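Local coordinates for protein P43 (Trichuris muris, PDB 6QIX) that is the major protein secreted by a whipworm parasite; it tethers to matrix and inhibits the function of interleukin-13, at residues S78-R84 / D96-C102; L35-P39 / T70-C74. All coordinates share one frame; numbering follows the deposited sequence.

Contact 1 of 2, residues S78-R84 / D96-C102; sequences SFKFRCR and DGEVEVC
Arg82 and Glu98 lie side by side on one face of an antiparallel beta hairpin and form a salt bridge. A single carboxylate oxygen takes both bonds: Glu98 OE1 receives Arg82 NE at 2.7 Å nearly along its C-O axis, and Arg82 NH2, also at 2.7 Å, through its syn lone pair. Both bonds run in the guanidinium plane. One hydrogen-bonded pair further on, in a second salt bridge, Arg84 NE reaches Asp96 OD2 (2.7 Å) on the anti side of that oxygen, which lies 20° out of the guanidinium plane; NH2 adds a weak second bond. In each arginine CG sits between the backbone N and the carbonyl carbon (chi1 69° and 59°), which leans the extended chain across to the neighbouring strand. Lys80 and Glu100 are joined more loosely on this face, through a water that is weakly bound to the glutamate.

On the other face, CG1 of Val99 lies 3.8 Å from Phe79 CD1, while its CG2 comes to the edge of the Phe81 ring. The Phe81 ring reaches across to Gly97, with CE1 3.8 Å from its CA; the ring occupies the side-chain position there, and glycine, having none, suits the place.

Paired backbone bonds at Lys80-Glu100, Arg82-Glu98 and Arg84-Asp96 fix the register, and one from Cys102 N to Ser78 O (2.9 Å) extends it. Further out, Phe79 and Phe81 pack on helix 39-49, Phe81 and Val99 touch helix 139-151, and disulfides tie Cys83 to Cys50 and Cys102 to Cys34. Arg84 also pairs with Asp27, Asp96 with Lys147.

Residues alternating between the faces give a two-faced hairpin: aromatic and aliphatic groups seal it onto helices, while the paired charges opposite probably offset one another and favour this register.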
ATOM      1  N   SER A  78       4.074 -18.857   3.299  1.00 20.80           N
ATOM      2  CA  SER A  78       4.080 -19.018   4.741  1.00 23.37           C
ATOM      3  C   SER A  78       5.504 -18.876   5.281  1.00 23.21           C
ATOM      4  O   SER A  78       6.493 -19.216   4.617  1.00 21.46           O
ATOM      5  CB  SER A  78       3.484 -20.389   5.099  1.00 27.53           C
ATOM      6  OG  SER A  78       3.483 -20.612   6.490  1.00 31.12           O
ATOM      7  N   PHE A  79       5.601 -18.382   6.514  1.00 22.64           N
ATOM      8  CA  PHE A  79       6.910 -18.042   7.060  1.00 20.81           C
ATOM      9  C   PHE A  79       6.866 -18.042   8.574  1.00 22.67           C
ATOM     10  O   PHE A  79       5.811 -17.857   9.170  1.00 27.46           O
ATOM     11  CB  PHE A  79       7.369 -16.661   6.579  1.00 21.93           C
ATOM     12  CG  PHE A  79       6.508 -15.555   7.038  1.00 23.80           C
ATOM     13  CD1 PHE A  79       6.862 -14.812   8.163  1.00 24.81           C
ATOM     14  CD2 PHE A  79       5.331 -15.234   6.359  1.00 23.43           C
ATOM     15  CE1 PHE A  79       6.084 -13.757   8.578  1.00 24.70           C
ATOM     16  CE2 PHE A  79       4.530 -14.168   6.790  1.00 24.60           C
ATOM     17  CZ  PHE A  79       4.905 -13.448   7.899  1.00 23.94           C
ATOM     18  N   LYS A  80       8.023 -18.300   9.176  1.00 22.50           N
ATOM     19  CA  LYS A  80       8.254 -18.111  10.599  1.00 26.72           C
ATOM     20  C   LYS A  80       8.842 -16.733  10.830  1.00 27.59           C
ATOM     21  O   LYS A  80       9.501 -16.179   9.953  1.00 28.88           O
ATOM     22  CB  LYS A  80       9.229 -19.138  11.146  1.00 31.95           C
ATOM     23  CG  LYS A  80       8.883 -20.534  10.825  1.00 32.82           C
ATOM     24  CD  LYS A  80       9.887 -21.459  11.534  1.00 33.76           C
ATOM     25  CE  LYS A  80       9.598 -22.912  11.276  1.00 35.81           C
ATOM     26  NZ  LYS A  80      10.576 -23.747  11.991  1.00 36.91           N
ATOM     27  N   PHE A  81       8.633 -16.208  12.046  1.00 28.76           N
ATOM     28  CA  PHE A  81       9.073 -14.878  12.457  1.00 28.29           C
ATOM     29  C   PHE A  81       9.667 -14.942  13.860  1.00 29.66           C
ATOM     30  O   PHE A  81       9.254 -15.743  14.700  1.00 30.94           O
ATOM     31  CB  PHE A  81       7.870 -13.907  12.385  1.00 29.08           C
ATOM     32  CG  PHE A  81       8.127 -12.507  12.885  1.00 30.15           C
ATOM     33  CD1 PHE A  81       8.706 -11.549  12.052  1.00 29.23           C
ATOM     34  CD2 PHE A  81       7.698 -12.123  14.146  1.00 28.87           C
ATOM     35  CE1 PHE A  81       8.888 -10.246  12.490  1.00 30.18           C
ATOM     36  CE2 PHE A  81       7.889 -10.813  14.589  1.00 29.66           C
ATOM     37  CZ  PHE A  81       8.483  -9.887  13.762  1.00 30.28           C
ATOM     38  N   ARG A  82      10.630 -14.064  14.116  1.00 31.17           N
ATOM     39  CA  ARG A  82      11.106 -13.850  15.475  1.00 32.37           C
ATOM     40  C   ARG A  82      11.456 -12.385  15.629  1.00 32.67           C
ATOM     41  O   ARG A  82      11.700 -11.684  14.648  1.00 33.65           O
ATOM     42  CB  ARG A  82      12.303 -14.745  15.827  1.00 33.93           C
ATOM     43  CG  ARG A  82      13.597 -14.434  15.122  1.00 34.27           C
ATOM     44  CD  ARG A  82      14.716 -15.331  15.700  1.00 37.91           C
ATOM     45  NE  ARG A  82      15.989 -15.126  15.021  1.00 41.11           N
ATOM     46  CZ  ARG A  82      17.144 -15.643  15.423  1.00 44.50           C
ATOM     47  NH1 ARG A  82      17.190 -16.414  16.515  1.00 45.49           N
ATOM     48  NH2 ARG A  82      18.253 -15.398  14.726  1.00 43.84           N
ATOM     49  N   CYS A  83      11.484 -11.936  16.883  1.00 34.05           N
ATOM     50  CA  CYS A  83      11.500 -10.519  17.203  1.00 37.24           C
ATOM     51  C   CYS A  83      12.474 -10.249  18.340  1.00 41.09           C
ATOM     52  O   CYS A  83      12.743 -11.115  19.181  1.00 41.27           O
ATOM     53  CB  CYS A  83      10.081 -10.041  17.585  1.00 39.34           C
ATOM     54  SG  CYS A  83       9.831  -8.254  17.782  1.00 45.30           S
ATOM     55  N   ARG A  84      13.003  -9.031  18.355  1.00 40.76           N
ATOM     56  CA  ARG A  84      13.797  -8.570  19.480  1.00 43.09           C
ATOM     57  C   ARG A  84      13.426  -7.123  19.761  1.00 46.37           C
ATOM     58  O   ARG A  84      12.869  -6.435  18.909  1.00 45.70           O
ATOM     59  CB  ARG A  84      15.288  -8.703  19.218  1.00 44.07           C
ATOM     60  CG  ARG A  84      15.795  -7.951  18.016  1.00 45.66           C
ATOM     61  CD  ARG A  84      17.237  -8.397  17.744  1.00 45.82           C
ATOM     62  NE  ARG A  84      17.803  -7.743  16.565  1.00 49.21           N
ATOM     63  CZ  ARG A  84      19.052  -7.902  16.142  1.00 48.65           C
ATOM     64  NH1 ARG A  84      19.861  -8.710  16.795  1.00 51.58           N
ATOM     65  NH2 ARG A  84      19.491  -7.262  15.068  1.00 48.59           N
ATOM     66  N   ASP A  96      12.688  -5.273  16.180  1.00 36.65           N
ATOM     67  CA  ASP A  96      13.490  -5.781  15.074  1.00 36.76           C
ATOM     68  C   ASP A  96      13.119  -7.235  14.801  1.00 36.33           C
ATOM     69  O   ASP A  96      13.060  -8.054  15.728  1.00 38.47           O
ATOM     70  CB  ASP A  96      14.990  -5.648  15.383  1.00 36.87           C
ATOM     71  CG  ASP A  96      15.847  -5.917  14.168  1.00 38.01           C
ATOM     72  OD1 ASP A  96      15.610  -5.261  13.135  1.00 37.49           O
ATOM     73  OD2 ASP A  96      16.720  -6.814  14.230  1.00 40.25           O
ATOM     74  N   GLY A  97      12.863  -7.544  13.527  1.00 34.31           N
ATOM     75  CA  GLY A  97      12.364  -8.854  13.156  1.00 32.86           C
ATOM     76  C   GLY A  97      13.226  -9.648  12.189  1.00 33.07           C
ATOM     77  O   GLY A  97      14.097  -9.103  11.504  1.00 33.40           O
ATOM     78  N   GLU A  98      12.985 -10.955  12.144  1.00 32.61           N
ATOM     79  CA  GLU A  98      13.625 -11.853  11.194  1.00 33.45           C
ATOM     80  C   GLU A  98      12.576 -12.806  10.638  1.00 32.29           C
ATOM     81  O   GLU A  98      11.685 -13.247  11.375  1.00 30.31           O
ATOM     82  CB  GLU A  98      14.743 -12.643  11.862  1.00 36.29           C
ATOM     83  CG  GLU A  98      16.028 -12.623  11.099  1.00 41.51           C
ATOM     84  CD  GLU A  98      17.190 -13.079  11.932  1.00 45.55           C
ATOM     85  OE1 GLU A  98      16.991 -14.012  12.744  1.00 47.57           O
ATOM     86  OE2 GLU A  98      18.293 -12.498  11.775  1.00 48.80           O
ATOM     87  N   VAL A  99      12.683 -13.113   9.340  1.00 30.42           N
ATOM     88  CA  VAL A  99      11.727 -13.972   8.651  1.00 29.94           C
ATOM     89  C   VAL A  99      12.462 -15.142   7.999  1.00 31.69           C
ATOM     90  O   VAL A  99      13.532 -14.973   7.398  1.00 31.89           O
ATOM     91  CB  VAL A  99      10.929 -13.164   7.605  1.00 28.99           C
ATOM     92  CG1 VAL A  99      10.247 -14.047   6.589  1.00 28.87           C
ATOM     93  CG2 VAL A  99       9.864 -12.279   8.280  1.00 29.21           C
ATOM     94  N   GLU A 100      11.876 -16.338   8.126  1.00 30.18           N
ATOM     95  CA  GLU A 100      12.364 -17.539   7.458  1.00 29.85           C
ATOM     96  C   GLU A 100      11.188 -18.181   6.744  1.00 26.00           C
ATOM     97  O   GLU A 100      10.218 -18.603   7.387  1.00 27.47           O
ATOM     98  CB  GLU A 100      12.986 -18.539   8.442  1.00 34.21           C
ATOM     99  CG  GLU A 100      13.571 -19.780   7.793  1.00 45.19           C
ATOM    100  CD  GLU A 100      14.045 -20.810   8.828  1.00 55.03           C
ATOM    101  OE1 GLU A 100      14.324 -20.415   9.987  1.00 58.54           O
ATOM    102  OE2 GLU A 100      14.142 -22.005   8.480  1.00 59.05           O
ATOM    103  N   VAL A 101      11.288 -18.287   5.426  1.00 25.62           N
ATOM    104  CA  VAL A 101      10.203 -18.854   4.642  1.00 24.61           C
ATOM    105  C   VAL A 101      10.073 -20.342   4.941  1.00 22.15           C
ATOM    106  O   VAL A 101      11.065 -21.061   5.106  1.00 22.92           O
ATOM    107  CB  VAL A 101      10.456 -18.626   3.143  1.00 24.61           C
ATOM    108  CG1 VAL A 101       9.502 -19.422   2.331  1.00 23.55           C
ATOM    109  CG2 VAL A 101      10.352 -17.148   2.776  1.00 27.63           C
ATOM    110  N   CYS A 102       8.841 -20.811   4.972  1.00 24.58           N
ATOM    111  CA  CYS A 102       8.526 -22.228   5.133  1.00 26.37           C
ATOM    112  C   CYS A 102       8.306 -22.813   3.737  1.00 24.84           C
ATOM    113  O   CYS A 102       7.198 -22.824   3.223  1.00 24.53           O
ATOM    114  CB  CYS A 102       7.305 -22.398   6.032  1.00 27.67           C
ATOM    115  SG  CYS A 102       7.602 -21.868   7.738  1.00 27.81           S
TER
HETATM  116  O   HOH W   1       5.044 -21.508   2.329  1.00 20.71           O
HETATM  117  O   HOH W   2      13.161 -23.767  11.235  1.00 53.23           O

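Contact 2 of 2, residues L35-P39 / T70-C74; sequences LWYPP and TPPPC
A first torsion of -163° places CG of Trp36 anti to the backbone N and carries the indole toward Pro73, and the second torsion, -122°, turns its N-H edge to the Pro71 carbonyl. Trp36 NE1 donates to Pro71 O at 2.6 Å, a short bond. The oxygen lies near the indole plane, and the donor in turn lies in the carbonyl plane.

One face of the indole rests on the proline run. Pro73 CA stands 3.6 Å from the centroid of the six-membered ring, only 13° off its normal, a CH-pi contact; the pyrrolidine continues over the five-membered ring, with Pro73 CD 3.8 Å from Trp36 CD1. Cys74, disulfide-bonded to Cys109, brings SG obliquely to the six-membered ring, 3.9 Å from Trp36 CZ2. The opposite face receives an edge of the Tyr37 ring, whose CD2 lies 3.6 Å above the indole plane. The Tyr37 hydroxyl bonds to Lys155, and a cis peptide leads from this tyrosine into Pro38, the N-cap of helix 39-49.

Prolines suit the partner segment: Pro71 and Pro72 have polyproline II-like backbone angles, and with no N-H of their own they present carbonyls and CH groups. Tryptophan can use both, its N-H binding a carbonyl and its pi face the probably polarised CH beside the peptide groups. This pairing joins two loop segments, neither of which is built on a strand.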
ATOM      1  N   LEU A  35       3.523 -19.236   9.866  1.00 27.77           N
ATOM      2  CA  LEU A  35       2.372 -18.355  10.046  1.00 27.28           C
ATOM      3  C   LEU A  35       1.507 -18.300   8.792  1.00 25.14           C
ATOM      4  O   LEU A  35       1.983 -18.490   7.678  1.00 24.78           O
ATOM      5  CB  LEU A  35       2.823 -16.931  10.394  1.00 25.24           C
ATOM      6  CG  LEU A  35       3.660 -16.803  11.659  1.00 28.42           C
ATOM      7  CD1 LEU A  35       4.061 -15.359  11.883  1.00 33.03           C
ATOM      8  CD2 LEU A  35       2.927 -17.340  12.883  1.00 28.43           C
ATOM      9  N   TRP A  36       0.235 -17.967   8.977  1.00 24.45           N
ATOM     10  CA  TRP A  36      -0.679 -17.925   7.849  1.00 25.70           C
ATOM     11  C   TRP A  36      -1.816 -16.948   8.123  1.00 27.63           C
ATOM     12  O   TRP A  36      -1.938 -16.375   9.203  1.00 28.16           O
ATOM     13  CB  TRP A  36      -1.215 -19.340   7.520  1.00 27.59           C
ATOM     14  CG  TRP A  36      -1.815 -19.445   6.151  1.00 26.77           C
ATOM     15  CD1 TRP A  36      -3.085 -19.833   5.832  1.00 25.72           C
ATOM     16  CD2 TRP A  36      -1.176 -19.117   4.918  1.00 25.81           C
ATOM     17  NE1 TRP A  36      -3.276 -19.779   4.458  1.00 24.55           N
ATOM     18  CE2 TRP A  36      -2.118 -19.329   3.883  1.00 25.97           C
ATOM     19  CE3 TRP A  36       0.095 -18.666   4.581  1.00 26.02           C
ATOM     20  CZ2 TRP A  36      -1.828 -19.079   2.548  1.00 25.76           C
ATOM     21  CZ3 TRP A  36       0.386 -18.454   3.243  1.00 24.99           C
ATOM     22  CH2 TRP A  36      -0.572 -18.658   2.246  1.00 23.35           C
ATOM     23  N   TYR A  37      -2.653 -16.778   7.118  1.00 27.15           N
ATOM     24  CA  TYR A  37      -3.759 -15.834   7.117  1.00 30.19           C
ATOM     25  C   TYR A  37      -4.958 -16.445   7.809  1.00 34.68           C
ATOM     26  O   TYR A  37      -4.976 -17.637   8.094  1.00 39.38           O
ATOM     27  CB  TYR A  37      -4.068 -15.457   5.671  1.00 32.05           C
ATOM     28  CG  TYR A  37      -2.886 -14.746   5.032  1.00 32.64           C
ATOM     29  CD1 TYR A  37      -2.709 -13.368   5.187  1.00 32.43           C
ATOM     30  CD2 TYR A  37      -1.921 -15.459   4.310  1.00 30.14           C
ATOM     31  CE1 TYR A  37      -1.647 -12.732   4.647  1.00 29.84           C
ATOM     32  CE2 TYR A  37      -0.846 -14.821   3.750  1.00 29.67           C
ATOM     33  CZ  TYR A  37      -0.707 -13.446   3.930  1.00 30.64           C
ATOM     34  OH  TYR A  37       0.370 -12.779   3.386  1.00 34.25           O
ATOM     35  N   PRO A  38      -6.008 -15.662   8.072  1.00 36.10           N
ATOM     36  CA  PRO A  38      -6.241 -14.269   7.677  1.00 34.21           C
ATOM     37  C   PRO A  38      -5.335 -13.199   8.321  1.00 32.91           C
ATOM     38  O   PRO A  38      -4.633 -13.491   9.301  1.00 33.16           O
ATOM     39  CB  PRO A  38      -7.701 -14.019   8.091  1.00 36.82           C
ATOM     40  CG  PRO A  38      -8.051 -15.135   9.058  1.00 39.98           C
ATOM     41  CD  PRO A  38      -7.153 -16.268   8.773  1.00 39.03           C
ATOM     42  N   PRO A  39      -5.362 -11.984   7.748  1.00 32.65           N
ATOM     43  CA  PRO A  39      -4.448 -10.918   8.223  1.00 32.25           C
ATOM     44  C   PRO A  39      -4.513 -10.688   9.724  1.00 30.79           C
ATOM     45  O   PRO A  39      -3.476 -10.569  10.396  1.00 29.52           O
ATOM     46  CB  PRO A  39      -4.928  -9.676   7.444  1.00 33.21           C
ATOM     47  CG  PRO A  39      -5.506 -10.287   6.165  1.00 33.28           C
ATOM     48  CD  PRO A  39      -6.171 -11.558   6.592  1.00 32.02           C
ATOM     49  N   THR A  70     -10.111 -18.772   3.023  1.00 36.93           N
ATOM     50  CA  THR A  70      -8.681 -18.619   2.834  1.00 36.86           C
ATOM     51  C   THR A  70      -8.055 -19.992   2.641  1.00 34.08           C
ATOM     52  O   THR A  70      -8.297 -20.899   3.445  1.00 32.97           O
ATOM     53  CB  THR A  70      -8.008 -17.909   3.998  1.00 44.95           C
ATOM     54  OG1 THR A  70      -7.977 -18.766   5.133  1.00 51.80           O
ATOM     55  CG2 THR A  70      -8.755 -16.672   4.360  1.00 41.91           C
ATOM     56  N   PRO A  71      -7.280 -20.199   1.589  1.00 33.24           N
ATOM     57  CA  PRO A  71      -6.737 -21.550   1.341  1.00 31.54           C
ATOM     58  C   PRO A  71      -5.651 -21.870   2.345  1.00 28.28           C
ATOM     59  O   PRO A  71      -5.154 -20.972   3.029  1.00 31.74           O
ATOM     60  CB  PRO A  71      -6.174 -21.456  -0.080  1.00 36.14           C
ATOM     61  CG  PRO A  71      -5.852 -20.018  -0.252  1.00 35.16           C
ATOM     62  CD  PRO A  71      -6.899 -19.249   0.527  1.00 32.61           C
ATOM     63  N   PRO A  72      -5.226 -23.124   2.429  1.00 29.69           N
ATOM     64  CA  PRO A  72      -4.172 -23.502   3.391  1.00 29.84           C
ATOM     65  C   PRO A  72      -2.824 -22.969   2.961  1.00 27.67           C
ATOM     66  O   PRO A  72      -2.667 -22.580   1.803  1.00 25.37           O
ATOM     67  CB  PRO A  72      -4.206 -25.036   3.371  1.00 32.05           C
ATOM     68  CG  PRO A  72      -4.929 -25.406   2.105  1.00 31.89           C
ATOM     69  CD  PRO A  72      -5.840 -24.284   1.751  1.00 29.78           C
ATOM     70  N   PRO A  73      -1.837 -22.943   3.874  1.00 27.35           N
ATOM     71  CA  PRO A  73      -0.500 -22.458   3.520  1.00 25.16           C
ATOM     72  C   PRO A  73      -0.032 -22.952   2.163  1.00 23.49           C
ATOM     73  O   PRO A  73      -0.106 -24.151   1.866  1.00 23.29           O
ATOM     74  CB  PRO A  73       0.376 -22.988   4.665  1.00 26.64           C
ATOM     75  CG  PRO A  73      -0.515 -22.989   5.854  1.00 28.09           C
ATOM     76  CD  PRO A  73      -1.908 -23.385   5.282  1.00 29.54           C
ATOM     77  N   CYS A  74       0.459 -22.022   1.340  1.00 23.51           N
ATOM     78  CA  CYS A  74       0.720 -22.292  -0.069  1.00 22.09           C
ATOM     79  C   CYS A  74       1.823 -21.336  -0.544  1.00 19.48           C
ATOM     80  O   CYS A  74       2.096 -20.303   0.048  1.00 19.67           O
ATOM     81  CB  CYS A  74      -0.554 -22.274  -0.944  1.00 22.78           C
ATOM     82  SG  CYS A  74      -1.444 -20.784  -0.889  1.00 25.54           S
TER

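Contact 1 is a regular, partly buried beta hairpin; contact 2 is a surface meeting of two loops, one leading into helix 39-49 and one between that helix and strand 79-85. The helix connects them, since Phe79 and Phe81 of 78-84 pack against it and 35-39 leads into it. The two also touch directly: Phe79 O probably accepts from Leu35 N, Ser78 OG probably bonds to Leu35 O, and Trp36 CZ3 packs against Ser78 N. Their chemistry follows their place. Repeated backbone bonds and salt bridges hold the hairpin, whereas a single indole bond and CH-pi packing hold the loops. Two disulfides anchor the hairpin, against one for the loops.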